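Local coordinates for protein HTH-type transcriptional regulator TreR (Bacillus subtilis, PDB 2OGG) that represses transcription of the trePA trehalose operon and binds trehalose-6-phosphate through the effector-binding domain that this chain represents, at residues R42-K45 and V51-D54; D101-L106 and E134-L139; H114-R119 and D140-V145. All blocks are in the same frame, centred on the assembly; numbering follows the deposited sequence.

Contact 1 (R42-K45 and V51-D54); sequences RSRK and VILD. With SO4 (sulfate ion), chain C.
Arg42 pairs with Asp54 through both backbone groups, Arg42 N giving to Asp54 O and Asp54 N to Arg42 O at 2.7 Å. With CG anti to the carbonyl carbon and a bend at chi3 (-71°), the Arg42 side chain brings NH1 and NH2 to one sulfate oxygen: O4 lies 2.8 Å from NH1, near the guanidinium plane. Ser43 faces Leu53 across a non-hydrogen-bonded pair. The CA-H of Ser43 points at Ile52 O, and Leu53 CD1 folds back to within 3.3 Å of Arg42 O. These are neighbouring strands, 37-46 and 49-59, of the beta hairpin in the antiparallel sheet of the UTRA domain, the effector-binding part of this GntR-type repressor. Arg44 carries the polar side-chain contact. Bent at chi2 (-79°), it passes its CG over Ile52 CB and sets NE 2.6 Å from Asp54 OD2, which NH2 also reaches through a weak bond. The carboxylate and guanidinium planes stand 84° apart, and OD2 is met nearly along its C-O axis. Arg44 NH2 also gives to sulfate O3, 2.9 Å away, while Ser135 holds Asp54 OD1. Finally, Arg44 O accepts from Val51 N at 3.0 Å.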
ATOM      1  N   ARG A  42      -6.065 -27.336  -1.810  1.00 40.27           N
ATOM      2  CA  ARG A  42      -7.370 -27.325  -1.137  1.00 40.71           C
ATOM      3  C   ARG A  42      -8.437 -26.769  -2.038  1.00 39.08           C
ATOM      4  O   ARG A  42      -8.177 -25.832  -2.793  1.00 44.09           O
ATOM      5  CB  ARG A  42      -7.310 -26.431   0.089  1.00 34.47           C
ATOM      6  CG  ARG A  42      -6.432 -26.973   1.154  1.00 47.92           C
ATOM      7  CD  ARG A  42      -6.227 -25.996   2.299  1.00 36.45           C
ATOM      8  NE  ARG A  42      -5.401 -24.846   1.942  1.00 43.55           N
ATOM      9  CZ  ARG A  42      -5.358 -23.736   2.683  1.00 51.22           C
ATOM     10  NH1 ARG A  42      -6.205 -23.592   3.709  1.00 36.95           N
ATOM     11  NH2 ARG A  42      -4.647 -22.696   2.277  1.00 36.96           N
ATOM     12  N   SER A  43      -9.675 -27.128  -1.746  1.00 38.11           N
ATOM     13  CA  SER A  43     -10.799 -26.494  -2.409  1.00 42.43           C
ATOM     14  C   SER A  43     -11.681 -25.908  -1.338  1.00 43.87           C
ATOM     15  O   SER A  43     -11.645 -26.379  -0.201  1.00 45.60           O
ATOM     16  CB  SER A  43     -11.590 -27.513  -3.250  1.00 43.55           C
ATOM     17  OG  SER A  43     -12.476 -28.278  -2.460  1.00 41.05           O
ATOM     18  N   ARG A  44     -12.407 -24.839  -1.674  1.00 43.65           N
ATOM     19  CA  ARG A  44     -13.318 -24.199  -0.735  1.00 42.35           C
ATOM     20  C   ARG A  44     -14.745 -24.406  -1.212  1.00 42.35           C
ATOM     21  O   ARG A  44     -15.086 -24.005  -2.317  1.00 40.76           O
ATOM     22  CB  ARG A  44     -13.064 -22.692  -0.674  1.00 45.20           C
ATOM     23  CG  ARG A  44     -11.626 -22.278  -0.611  1.00 41.82           C
ATOM     24  CD  ARG A  44     -11.101 -22.431   0.796  1.00 45.31           C
ATOM     25  NE  ARG A  44      -9.697 -22.043   0.867  1.00 57.57           N
ATOM     26  CZ  ARG A  44      -9.060 -21.743   1.992  1.00 57.52           C
ATOM     27  NH1 ARG A  44      -9.699 -21.802   3.156  1.00 50.27           N
ATOM     28  NH2 ARG A  44      -7.785 -21.381   1.955  1.00 54.61           N
ATOM     29  N   LYS A  45     -15.620 -24.804  -0.299  1.00 44.76           N
ATOM     30  CA  LYS A  45     -17.012 -25.070  -0.633  1.00 47.23           C
ATOM     31  C   LYS A  45     -17.853 -23.961  -0.011  1.00 50.96           C
ATOM     32  O   LYS A  45     -17.905 -23.823   1.216  1.00 52.31           O
ATOM     33  CB  LYS A  45     -17.423 -26.456  -0.095  1.00 47.68           C
ATOM     34  CG  LYS A  45     -18.862 -26.899  -0.376  1.00 45.64           C
ATOM     35  CD  LYS A  45     -19.068 -28.323   0.129  1.00 47.34           C
ATOM     36  CE  LYS A  45     -20.532 -28.629   0.447  1.00 50.35           C
ATOM     37  NZ  LYS A  45     -20.668 -29.838   1.323  1.00 43.79           N
ATOM     38  N   VAL A  51     -15.739 -23.985  -5.265  1.00 42.98           N
ATOM     39  CA  VAL A  51     -15.596 -22.907  -6.214  1.00 40.68           C
ATOM     40  C   VAL A  51     -14.229 -22.252  -6.304  1.00 42.05           C
ATOM     41  O   VAL A  51     -13.984 -21.493  -7.237  1.00 45.63           O
ATOM     42  CB  VAL A  51     -16.687 -21.873  -6.035  1.00 38.08           C
ATOM     43  CG1 VAL A  51     -18.034 -22.532  -6.196  1.00 35.27           C
ATOM     44  CG2 VAL A  51     -16.581 -21.257  -4.669  1.00 38.17           C
ATOM     45  N   ILE A  52     -13.386 -22.456  -5.289  1.00 42.05           N
ATOM     46  CA  ILE A  52     -12.026 -21.951  -5.308  1.00 38.58           C
ATOM     47  C   ILE A  52     -11.045 -23.100  -5.127  1.00 41.34           C
ATOM     48  O   ILE A  52     -11.255 -23.986  -4.294  1.00 43.86           O
ATOM     49  CB  ILE A  52     -11.787 -20.899  -4.202  1.00 40.60           C
ATOM     50  CG1 ILE A  52     -12.678 -19.682  -4.436  1.00 42.18           C
ATOM     51  CG2 ILE A  52     -10.318 -20.429  -4.220  1.00 36.90           C
ATOM     52  CD1 ILE A  52     -13.298 -19.129  -3.171  1.00 44.46           C
ATOM     53  N   LEU A  53      -9.942 -23.066  -5.861  1.00 39.15           N
ATOM     54  CA  LEU A  53      -8.909 -24.063  -5.637  1.00 38.15           C
ATOM     55  C   LEU A  53      -7.652 -23.360  -5.186  1.00 37.88           C
ATOM     56  O   LEU A  53      -7.222 -22.408  -5.829  1.00 43.30           O
ATOM     57  CB  LEU A  53      -8.653 -24.891  -6.888  1.00 34.60           C
ATOM     58  CG  LEU A  53      -7.666 -26.004  -6.566  1.00 39.50           C
ATOM     59  CD1 LEU A  53      -8.388 -27.139  -5.860  1.00 32.23           C
ATOM     60  CD2 LEU A  53      -6.859 -26.467  -7.795  1.00 33.99           C
ATOM     61  N   ASP A  54      -7.216 -23.656  -3.963  1.00 40.66           N
ATOM     62  CA  ASP A  54      -6.075 -22.962  -3.361  1.00 39.74           C
ATOM     63  C   ASP A  54      -4.845 -23.863  -3.345  1.00 39.43           C
ATOM     64  O   ASP A  54      -4.880 -24.958  -2.787  1.00 42.68           O
ATOM     65  CB  ASP A  54      -6.414 -22.543  -1.940  1.00 38.14           C
ATOM     66  CG  ASP A  54      -7.221 -21.249  -1.889  1.00 55.63           C
ATOM     67  OD1 ASP A  54      -6.894 -20.327  -2.674  1.00 63.53           O
ATOM     68  OD2 ASP A  54      -8.114 -21.107  -1.003  1.00 59.81           O
TER
HETATM   69  S   SO4 C 302      -5.396 -19.704   4.405  1.00 54.46           S
HETATM   70  O1  SO4 C 302      -4.315 -19.298   3.518  1.00 52.02           O
HETATM   71  O2  SO4 C 302      -5.348 -18.976   5.657  1.00 64.05           O
HETATM   72  O3  SO4 C 302      -6.703 -19.400   3.852  1.00 51.13           O
HETATM   73  O4  SO4 C 302      -5.210 -21.124   4.631  1.00 55.63           O

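Contact 2 (D101-L106 and E134-L139); sequences DEDREL and ESRHRL
Asp103 on helix 101-106 and Arg136 on strand 129-138 bring their backbones no nearer than 8.3 Å between CA atoms, and the long side chain of Arg136 covers most of the distance to the short carboxylate of Asp103. The helix lies over one face of the antiparallel sheet of the UTRA domain, and the join is a buried salt-bridge network of Asp103, Arg136 and Glu134, an example of how a short helix can be tied to a sheet by charge. At the start of the helix, Asp101 O accepts from both Arg104 N and Glu105 N.

From the strand, Arg136 rises toward the helix and bends at chi3 (63°), which turns the NE side of its guanidinium to the carboxylate. The grip is side-on, with two nitrogens meeting a single oxygen: Arg136 NE lies 3.0 Å from Asp103 OD2, and Arg136 NH2 3.1 Å from that oxygen. NE uses the syn lone pair of OD2, whereas NH2 comes from the syn side but 17° out of the carboxylate plane. A further bond from NE to Asp103 OD1 is weak and bent. The two flat groups are turned 33° against each other, even though the side chains cross at about a right angle.

The remaining nitrogen, NH1, is taken by acids on the sheet, OE2 of Glu134 two residues earlier on the same strand and Glu97 on strand 87-98. Three carboxylates thus bind the nitrogens of one buried guanidinium, which would be expected to compensate its charge and to limit its rotation. Val117 of the adjacent strand touches Arg136, and Met115, a selenomethionine, touches Asp103. Glu134 is itself steadied by a hydrogen bond between its OE1 and Tyr132 OH.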
ATOM      1  N   ASP A 101      -7.660 -29.507 -16.329  1.00 37.22           N
ATOM      2  CA  ASP A 101      -8.283 -30.759 -15.890  1.00 38.12           C
ATOM      3  C   ASP A 101      -8.394 -30.824 -14.358  1.00 38.32           C
ATOM      4  O   ASP A 101      -9.465 -31.081 -13.817  1.00 38.02           O
ATOM      5  CB  ASP A 101      -7.558 -31.980 -16.462  1.00 36.18           C
ATOM      6  CG  ASP A 101      -7.357 -31.883 -17.965  1.00 39.75           C
ATOM      7  OD1 ASP A 101      -6.777 -30.871 -18.403  1.00 41.01           O
ATOM      8  OD2 ASP A 101      -7.797 -32.789 -18.715  1.00 33.23           O
ATOM      9  N   GLU A 102      -7.358 -30.373 -13.666  1.00 38.87           N
ATOM     10  CA  GLU A 102      -7.390 -30.371 -12.215  1.00 40.34           C
ATOM     11  C   GLU A 102      -8.567 -29.553 -11.663  1.00 41.46           C
ATOM     12  O   GLU A 102      -9.256 -29.976 -10.724  1.00 41.75           O
ATOM     13  CB  GLU A 102      -6.064 -29.865 -11.671  1.00 39.66           C
ATOM     14  CG  GLU A 102      -5.993 -29.873 -10.166  1.00 41.01           C
ATOM     15  CD  GLU A 102      -4.753 -29.176  -9.673  1.00 41.17           C
ATOM     16  OE1 GLU A 102      -4.524 -28.029 -10.121  1.00 46.88           O
ATOM     17  OE2 GLU A 102      -3.960 -29.815  -8.938  1.00 35.81           O
ATOM     18  N   ASP A 103      -8.823 -28.411 -12.295  1.00 41.76           N
ATOM     19  CA  ASP A 103      -9.975 -27.557 -11.980  1.00 43.56           C
ATOM     20  C   ASP A 103     -11.343 -28.273 -12.134  1.00 43.45           C
ATOM     21  O   ASP A 103     -12.287 -27.998 -11.401  1.00 47.77           O
ATOM     22  CB  ASP A 103      -9.951 -26.289 -12.860  1.00 43.76           C
ATOM     23  CG  ASP A 103      -8.818 -25.315 -12.485  1.00 47.69           C
ATOM     24  OD1 ASP A 103      -8.196 -25.498 -11.414  1.00 46.49           O
ATOM     25  OD2 ASP A 103      -8.567 -24.351 -13.253  1.00 46.54           O
ATOM     26  N   ARG A 104     -11.485 -29.131 -13.126  1.00 37.53           N
ATOM     27  CA  ARG A 104     -12.788 -29.715 -13.378  1.00 37.65           C
ATOM     28  C   ARG A 104     -13.060 -30.939 -12.515  1.00 38.44           C
ATOM     29  O   ARG A 104     -14.209 -31.235 -12.183  1.00 36.43           O
ATOM     30  CB  ARG A 104     -12.951 -30.029 -14.858  1.00 35.16           C
ATOM     31  CG  ARG A 104     -12.755 -28.811 -15.726  1.00 34.04           C
ATOM     32  CD  ARG A 104     -13.031 -29.113 -17.181  1.00 30.62           C
ATOM     33  NE  ARG A 104     -14.055 -28.203 -17.679  1.00 29.08           N
ATOM     34  CZ  ARG A 104     -13.815 -27.084 -18.357  1.00 27.01           C
ATOM     35  NH1 ARG A 104     -12.580 -26.797 -18.763  1.00 35.99           N
ATOM     36  NH2 ARG A 104     -14.830 -26.290 -18.686  1.00 12.06           N
ATOM     37  N   GLU A 105     -11.996 -31.618 -12.103  1.00 40.03           N
ATOM     38  CA  GLU A 105     -12.138 -32.752 -11.198  1.00 39.64           C
ATOM     39  C   GLU A 105     -12.578 -32.259  -9.838  1.00 40.23           C
ATOM     40  O   GLU A 105     -13.488 -32.815  -9.239  1.00 40.43           O
ATOM     41  CB  GLU A 105     -10.810 -33.470 -11.019  1.00 38.52           C
ATOM     42  CG  GLU A 105     -10.477 -34.464 -12.078  1.00 47.38           C
ATOM     43  CD  GLU A 105      -9.464 -35.444 -11.568  1.00 59.39           C
ATOM     44  OE1 GLU A 105      -8.887 -35.159 -10.490  1.00 57.10           O
ATOM     45  OE2 GLU A 105      -9.356 -36.548 -12.152  1.00 63.48           O
ATOM     46  N   LEU A 106     -11.967 -31.171  -9.380  1.00 39.55           N
ATOM     47  CA  LEU A 106     -12.114 -30.769  -7.998  1.00 39.37           C
ATOM     48  C   LEU A 106     -13.180 -29.703  -7.736  1.00 40.07           C
ATOM     49  O   LEU A 106     -13.631 -29.555  -6.605  1.00 43.58           O
ATOM     50  CB  LEU A 106     -10.751 -30.357  -7.405  1.00 40.19           C
ATOM     51  CG  LEU A 106      -9.584 -31.337  -7.605  1.00 35.20           C
ATOM     52  CD1 LEU A 106      -8.329 -30.872  -6.906  1.00 30.65           C
ATOM     53  CD2 LEU A 106      -9.937 -32.751  -7.154  1.00 22.92           C
ATOM     54  N   GLU A 134      -1.278 -19.994  -5.368  1.00 36.88           N
ATOM     55  CA  GLU A 134      -2.031 -19.903  -6.614  1.00 39.72           C
ATOM     56  C   GLU A 134      -3.487 -20.204  -6.291  1.00 40.07           C
ATOM     57  O   GLU A 134      -3.796 -21.280  -5.770  1.00 40.67           O
ATOM     58  CB  GLU A 134      -1.535 -20.917  -7.644  1.00 35.45           C
ATOM     59  CG  GLU A 134      -2.370 -20.870  -8.905  1.00 43.47           C
ATOM     60  CD  GLU A 134      -2.023 -21.943  -9.917  1.00 48.12           C
ATOM     61  OE1 GLU A 134      -0.821 -22.231 -10.110  1.00 46.05           O
ATOM     62  OE2 GLU A 134      -2.950 -22.376 -10.640  1.00 54.75           O
ATOM     63  N   SER A 135      -4.320 -19.172  -6.355  1.00 40.83           N
ATOM     64  CA  SER A 135      -5.699 -19.269  -5.895  1.00 42.01           C
ATOM     65  C   SER A 135      -6.621 -19.113  -7.081  1.00 40.19           C
ATOM     66  O   SER A 135      -6.567 -18.104  -7.777  1.00 42.97           O
ATOM     67  CB  SER A 135      -5.970 -18.155  -4.895  1.00 40.25           C
ATOM     68  OG  SER A 135      -7.129 -18.423  -4.142  1.00 50.44           O
ATOM     69  N   ARG A 136      -7.314 -20.184  -7.430  1.00 40.44           N
ATOM     70  CA  ARG A 136      -8.102 -20.212  -8.665  1.00 37.65           C
ATOM     71  C   ARG A 136      -9.599 -20.108  -8.370  1.00 39.42           C
ATOM     72  O   ARG A 136     -10.169 -20.994  -7.706  1.00 38.32           O
ATOM     73  CB  ARG A 136      -7.795 -21.499  -9.432  1.00 34.57           C
ATOM     74  CG  ARG A 136      -6.302 -21.756  -9.543  1.00 41.99           C
ATOM     75  CD  ARG A 136      -5.972 -23.014 -10.343  1.00 38.97           C
ATOM     76  NE  ARG A 136      -6.415 -22.934 -11.730  1.00 40.45           N
ATOM     77  CZ  ARG A 136      -5.673 -22.475 -12.737  1.00 41.95           C
ATOM     78  NH1 ARG A 136      -4.455 -22.005 -12.498  1.00 36.39           N
ATOM     79  NH2 ARG A 136      -6.155 -22.477 -13.984  1.00 34.98           N
ATOM     80  N   HIS A 137     -10.225 -19.023  -8.839  1.00 37.73           N
ATOM     81  CA  HIS A 137     -11.648 -18.801  -8.616  1.00 37.83           C
ATOM     82  C   HIS A 137     -12.478 -18.990  -9.856  1.00 41.94           C
ATOM     83  O   HIS A 137     -12.165 -18.436 -10.901  1.00 48.57           O
ATOM     84  CB  HIS A 137     -11.883 -17.372  -8.164  1.00 40.09           C
ATOM     85  CG  HIS A 137     -11.139 -17.001  -6.924  1.00 40.90           C
ATOM     86  ND1 HIS A 137      -9.780 -16.774  -6.916  1.00 40.28           N
ATOM     87  CD2 HIS A 137     -11.570 -16.766  -5.661  1.00 43.83           C
ATOM     88  CE1 HIS A 137      -9.399 -16.439  -5.694  1.00 43.12           C
ATOM     89  NE2 HIS A 137     -10.471 -16.401  -4.921  1.00 44.56           N
ATOM     90  N   ARG A 138     -13.641 -19.604  -9.686  1.00 41.39           N
ATOM     91  CA  ARG A 138     -14.708 -19.501 -10.652  1.00 35.89           C
ATOM     92  C   ARG A 138     -15.136 -18.030 -10.801  1.00 40.19           C
ATOM     93  O   ARG A 138     -15.213 -17.287  -9.818  1.00 42.24           O
ATOM     94  CB  ARG A 138     -15.877 -20.324 -10.156  1.00 38.31           C
ATOM     95  CG  ARG A 138     -16.763 -20.870 -11.270  1.00 28.44           C
ATOM     96  CD  ARG A 138     -17.737 -21.852 -10.669  1.00 31.74           C
ATOM     97  NE  ARG A 138     -18.835 -21.189  -9.964  1.00 27.94           N
ATOM     98  CZ  ARG A 138     -19.913 -21.820  -9.501  1.00 33.88           C
ATOM     99  NH1 ARG A 138     -20.038 -23.141  -9.649  1.00 36.49           N
ATOM    100  NH2 ARG A 138     -20.840 -21.141  -8.839  1.00 30.26           N
ATOM    101  N   LEU A 139     -15.461 -17.619 -12.019  1.00 41.57           N
ATOM    102  CA  LEU A 139     -15.608 -16.198 -12.314  1.00 42.73           C
ATOM    103  C   LEU A 139     -16.572 -15.460 -11.401  1.00 43.72           C
ATOM    104  O   LEU A 139     -16.312 -14.331 -11.006  1.00 42.89           O
ATOM    105  CB  LEU A 139     -15.999 -15.980 -13.773  1.00 43.80           C
ATOM    106  CG  LEU A 139     -14.818 -16.125 -14.721  1.00 43.32           C
ATOM    107  CD1 LEU A 139     -14.372 -17.553 -14.704  1.00 57.10           C
ATOM    108  CD2 LEU A 139     -15.208 -15.706 -16.128  1.00 36.14           C
TER

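Contact 3 (H114-R119 and D140-V145); sequences HMVVVR and DKFRFV
Phe142 lays its ring against Val116 and Val118, alternate residues in segment 114-119 of strand 114-124 whose side chains point to the same face of the sheet. The partner segment follows the end of the six-stranded antiparallel sheet of the UTRA domain: the chain passes across one face of that sheet, and residues Arg143 to Val145 pair in an antiparallel ladder with a strand of the second subunit, which continues the beta structure into the neighbouring chain. This contact therefore joins the face carrying Val116 and Val118 to the segment that pairs with the second subunit.

The aromatic side chain can be followed outward. Its CB already meets Val116, lying 4.0 Å from Val116 CB. The first torsion, 178°, extends CG away from the backbone N and brings it against the valine, 3.4 Å from Val116 CG1. That methyl sits almost over the middle of the ring, 3.3 Å from the centroid and only 7° off the ring normal, a close CH-pi contact. It consequently touches every ring carbon at similar range, from CD1 to CZ, instead of favouring one edge. CD2 also has Val116 CG2 nearby. Farther out on the other flank, CE1 is shared: besides the central methyl it meets CG2 of Val118, and CZ of Phe142, the tip, lies 4.2 Å from Val118 CG2.

The valine side chains cross that of Phe142 at about a right angle. The ring also meets His137 edge-to-face and packs on Ile94 of the second subunit, so the apolar cluster is composed of two chains. Val118 approaches obliquely, neither squarely over the ring nor at its rim, and its CG2 stops 3.5 Å from Phe142 CE1.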
ATOM      1  N   HIS A 114     -13.540 -20.388 -17.907  1.00 36.77           N
ATOM      2  CA  HIS A 114     -12.364 -19.674 -17.367  1.00 39.06           C
ATOM      3  C   HIS A 114     -12.377 -19.503 -15.860  1.00 37.98           C
ATOM      4  O   HIS A 114     -13.413 -19.711 -15.211  1.00 37.00           O
ATOM      5  CB  HIS A 114     -12.160 -18.306 -18.029  1.00 34.59           C
ATOM      6  CG  HIS A 114     -11.911 -18.383 -19.503  1.00 42.56           C
ATOM      7  ND1 HIS A 114     -12.927 -18.551 -20.422  1.00 44.68           N
ATOM      8  CD2 HIS A 114     -10.763 -18.301 -20.217  1.00 40.91           C
ATOM      9  CE1 HIS A 114     -12.410 -18.615 -21.637  1.00 44.65           C
ATOM     10  NE2 HIS A 114     -11.101 -18.450 -21.541  1.00 45.69           N
HETATM   11  N   MSE A 115     -11.236 -19.050 -15.334  1.00 39.09           N
HETATM   12  CA  MSE A 115     -11.018 -18.863 -13.911  1.00 38.17           C
HETATM   13  C   MSE A 115     -10.336 -17.524 -13.709  1.00 42.08           C
HETATM   14  O   MSE A 115      -9.623 -17.042 -14.588  1.00 45.68           O
HETATM   15  CB  MSE A 115     -10.049 -19.918 -13.397  1.00 37.99           C
HETATM   16  CG  MSE A 115     -10.426 -21.342 -13.709  1.00 43.67           C
HETATM   17 SE   MSE A 115     -11.455 -22.252 -12.326  0.50 39.93          SE
HETATM   18  CE  MSE A 115     -13.199 -21.559 -12.771  1.00 51.65           C
ATOM     19  N   VAL A 116     -10.527 -16.930 -12.537  1.00 42.89           N
ATOM     20  CA  VAL A 116      -9.692 -15.828 -12.122  1.00 41.03           C
ATOM     21  C   VAL A 116      -8.579 -16.432 -11.241  1.00 42.26           C
ATOM     22  O   VAL A 116      -8.865 -17.311 -10.423  1.00 40.46           O
ATOM     23  CB  VAL A 116     -10.507 -14.744 -11.379  1.00 41.34           C
ATOM     24  CG1 VAL A 116      -9.573 -13.616 -10.837  1.00 38.29           C
ATOM     25  CG2 VAL A 116     -11.514 -14.149 -12.301  1.00 33.55           C
ATOM     26  N   VAL A 117      -7.327 -16.216 -11.646  1.00 40.85           N
ATOM     27  CA  VAL A 117      -6.189 -16.803 -10.943  1.00 42.76           C
ATOM     28  C   VAL A 117      -5.335 -15.764 -10.239  1.00 44.26           C
ATOM     29  O   VAL A 117      -4.721 -14.904 -10.878  1.00 43.14           O
ATOM     30  CB  VAL A 117      -5.266 -17.621 -11.857  1.00 43.90           C
ATOM     31  CG1 VAL A 117      -4.116 -18.203 -11.033  1.00 41.65           C
ATOM     32  CG2 VAL A 117      -6.033 -18.731 -12.555  1.00 40.32           C
ATOM     33  N   VAL A 118      -5.359 -15.801  -8.914  1.00 45.09           N
ATOM     34  CA  VAL A 118      -4.524 -14.922  -8.101  1.00 43.85           C
ATOM     35  C   VAL A 118      -3.247 -15.631  -7.663  1.00 45.33           C
ATOM     36  O   VAL A 118      -3.283 -16.703  -7.036  1.00 40.56           O
ATOM     37  CB  VAL A 118      -5.273 -14.432  -6.852  1.00 44.02           C
ATOM     38  CG1 VAL A 118      -4.392 -13.458  -6.088  1.00 41.28           C
ATOM     39  CG2 VAL A 118      -6.608 -13.777  -7.261  1.00 40.17           C
ATOM     40  N   ARG A 119      -2.120 -15.075  -8.087  1.00 47.90           N
ATOM     41  CA  ARG A 119      -0.817 -15.597  -7.694  1.00 47.63           C
ATOM     42  C   ARG A 119      -0.112 -14.628  -6.784  1.00 46.82           C
ATOM     43  O   ARG A 119       0.087 -13.473  -7.135  1.00 45.42           O
ATOM     44  CB  ARG A 119       0.048 -15.851  -8.907  1.00 46.14           C
ATOM     45  CG  ARG A 119      -0.330 -17.112  -9.634  1.00 45.87           C
ATOM     46  CD  ARG A 119       0.580 -17.297 -10.826  1.00 39.23           C
ATOM     47  NE  ARG A 119       0.255 -18.497 -11.579  1.00 47.04           N
ATOM     48  CZ  ARG A 119      -0.531 -18.523 -12.649  1.00 40.86           C
ATOM     49  NH1 ARG A 119      -1.239 -17.454 -13.010  1.00 44.05           N
ATOM     50  NH2 ARG A 119      -0.757 -19.672 -13.232  1.00 36.05           N
ATOM     51  N   ASP A 140     -17.743 -16.037 -11.169  1.00 46.28           N
ATOM     52  CA  ASP A 140     -18.743 -15.387 -10.323  1.00 46.14           C
ATOM     53  C   ASP A 140     -18.343 -15.283  -8.845  1.00 44.81           C
ATOM     54  O   ASP A 140     -19.083 -14.735  -8.053  1.00 46.72           O
ATOM     55  CB  ASP A 140     -20.098 -16.093 -10.447  1.00 45.19           C
ATOM     56  CG  ASP A 140     -20.075 -17.514  -9.890  1.00 52.22           C
ATOM     57  OD1 ASP A 140     -19.092 -18.249 -10.144  1.00 54.32           O
ATOM     58  OD2 ASP A 140     -21.029 -17.884  -9.170  1.00 55.31           O
ATOM     59  N   LYS A 141     -17.250 -15.927  -8.450  1.00 46.84           N
ATOM     60  CA  LYS A 141     -16.886 -16.014  -7.030  1.00 47.06           C
ATOM     61  C   LYS A 141     -15.574 -15.291  -6.756  1.00 47.33           C
ATOM     62  O   LYS A 141     -14.728 -15.768  -5.999  1.00 48.20           O
ATOM     63  CB  LYS A 141     -16.771 -17.479  -6.589  1.00 45.31           C
ATOM     64  CG  LYS A 141     -18.098 -18.229  -6.568  1.00 48.77           C
ATOM     65  CD  LYS A 141     -19.075 -17.573  -5.612  1.00 57.03           C
ATOM     66  CE  LYS A 141     -20.459 -18.165  -5.762  1.00 61.39           C
ATOM     67  NZ  LYS A 141     -21.283 -17.852  -4.578  1.00 65.97           N
ATOM     68  N   PHE A 142     -15.319 -14.263  -7.541  1.00 46.09           N
ATOM     69  CA  PHE A 142     -14.096 -13.532  -7.391  1.00 47.61           C
ATOM     70  C   PHE A 142     -14.428 -12.085  -7.112  1.00 47.26           C
ATOM     71  O   PHE A 142     -15.321 -11.536  -7.752  1.00 46.23           O
ATOM     72  CB  PHE A 142     -13.258 -13.628  -8.661  1.00 48.26           C
ATOM     73  CG  PHE A 142     -11.998 -12.850  -8.579  1.00 43.35           C
ATOM     74  CD1 PHE A 142     -11.003 -13.257  -7.723  1.00 40.74           C
ATOM     75  CD2 PHE A 142     -11.934 -11.571  -9.111  1.00 46.36           C
ATOM     76  CE1 PHE A 142      -9.871 -12.458  -7.517  1.00 44.87           C
ATOM     77  CE2 PHE A 142     -10.842 -10.749  -8.870  1.00 44.65           C
ATOM     78  CZ  PHE A 142      -9.805 -11.196  -8.086  1.00 39.06           C
ATOM     79  N   ARG A 143     -13.878 -11.554  -6.025  1.00 44.54           N
ATOM     80  CA  ARG A 143     -13.987 -10.132  -5.743  1.00 45.23           C
ATOM     81  C   ARG A 143     -12.744  -9.695  -5.011  1.00 45.66           C
ATOM     82  O   ARG A 143     -12.325 -10.354  -4.091  1.00 50.61           O
ATOM     83  CB  ARG A 143     -15.218  -9.828  -4.902  1.00 44.62           C
ATOM     84  CG  ARG A 143     -15.356  -8.360  -4.478  1.00 43.83           C
ATOM     85  CD  ARG A 143     -16.712  -8.114  -3.803  1.00 45.24           C
ATOM     86  NE  ARG A 143     -16.853  -6.754  -3.291  1.00 62.78           N
ATOM     87  CZ  ARG A 143     -16.530  -6.367  -2.053  1.00 67.86           C
ATOM     88  NH1 ARG A 143     -16.058  -7.240  -1.167  1.00 62.04           N
ATOM     89  NH2 ARG A 143     -16.673  -5.094  -1.702  1.00 68.68           N
ATOM     90  N   PHE A 144     -12.033  -8.726  -5.565  1.00 46.10           N
ATOM     91  CA  PHE A 144     -10.808  -8.252  -4.956  1.00 40.67           C
ATOM     92  C   PHE A 144     -10.905  -6.763  -4.685  1.00 38.35           C
ATOM     93  O   PHE A 144     -11.315  -6.001  -5.572  1.00 42.62           O
ATOM     94  CB  PHE A 144      -9.654  -8.522  -5.885  1.00 41.83           C
ATOM     95  CG  PHE A 144      -8.372  -7.904  -5.446  1.00 54.41           C
ATOM     96  CD1 PHE A 144      -7.404  -8.673  -4.813  1.00 59.49           C
ATOM     97  CD2 PHE A 144      -8.093  -6.574  -5.737  1.00 52.87           C
ATOM     98  CE1 PHE A 144      -6.194  -8.115  -4.444  1.00 55.94           C
ATOM     99  CE2 PHE A 144      -6.859  -6.037  -5.447  1.00 55.99           C
ATOM    100  CZ  PHE A 144      -5.919  -6.794  -4.757  1.00 56.20           C
ATOM    101  N   VAL A 145     -10.731  -6.391  -3.420  1.00 31.08           N
ATOM    102  CA  VAL A 145     -10.759  -5.012  -2.998  1.00 25.38           C
ATOM    103  C   VAL A 145      -9.393  -4.555  -2.526  1.00 24.42           C
ATOM    104  O   VAL A 145      -8.590  -5.360  -2.074  1.00 26.89           O
ATOM    105  CB  VAL A 145     -11.726  -4.832  -1.855  1.00 25.14           C
ATOM    106  CG1 VAL A 145     -11.917  -3.337  -1.552  1.00 33.83           C
ATOM    107  CG2 VAL A 145     -13.048  -5.439  -2.227  1.00 25.18           C
TER

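In the fold
All three contacts are built on one antiparallel sheet, in which strands 49-59, 129-138 and 114-124 lie side by side. Contacts 1 and 2 have centres about 7 Å apart and are stitched by Leu53 O to Arg136 N, 2.7 Å, across adjoining strands. Contacts 2 and 3, with centres about 11 Å apart, meet through His137 N and Val116 O, also 2.7 Å. Contact 1 alone holds the sulfate, which Ser74, Ile75 and Tyr76 also bind; the ion probably came from the crystallisation liquor, but its site is consistent with where the phosphate of trehalose-6-phosphate might sit. Contact 2 fastens a helix to the sheet, and contact 3 leads toward the second subunit.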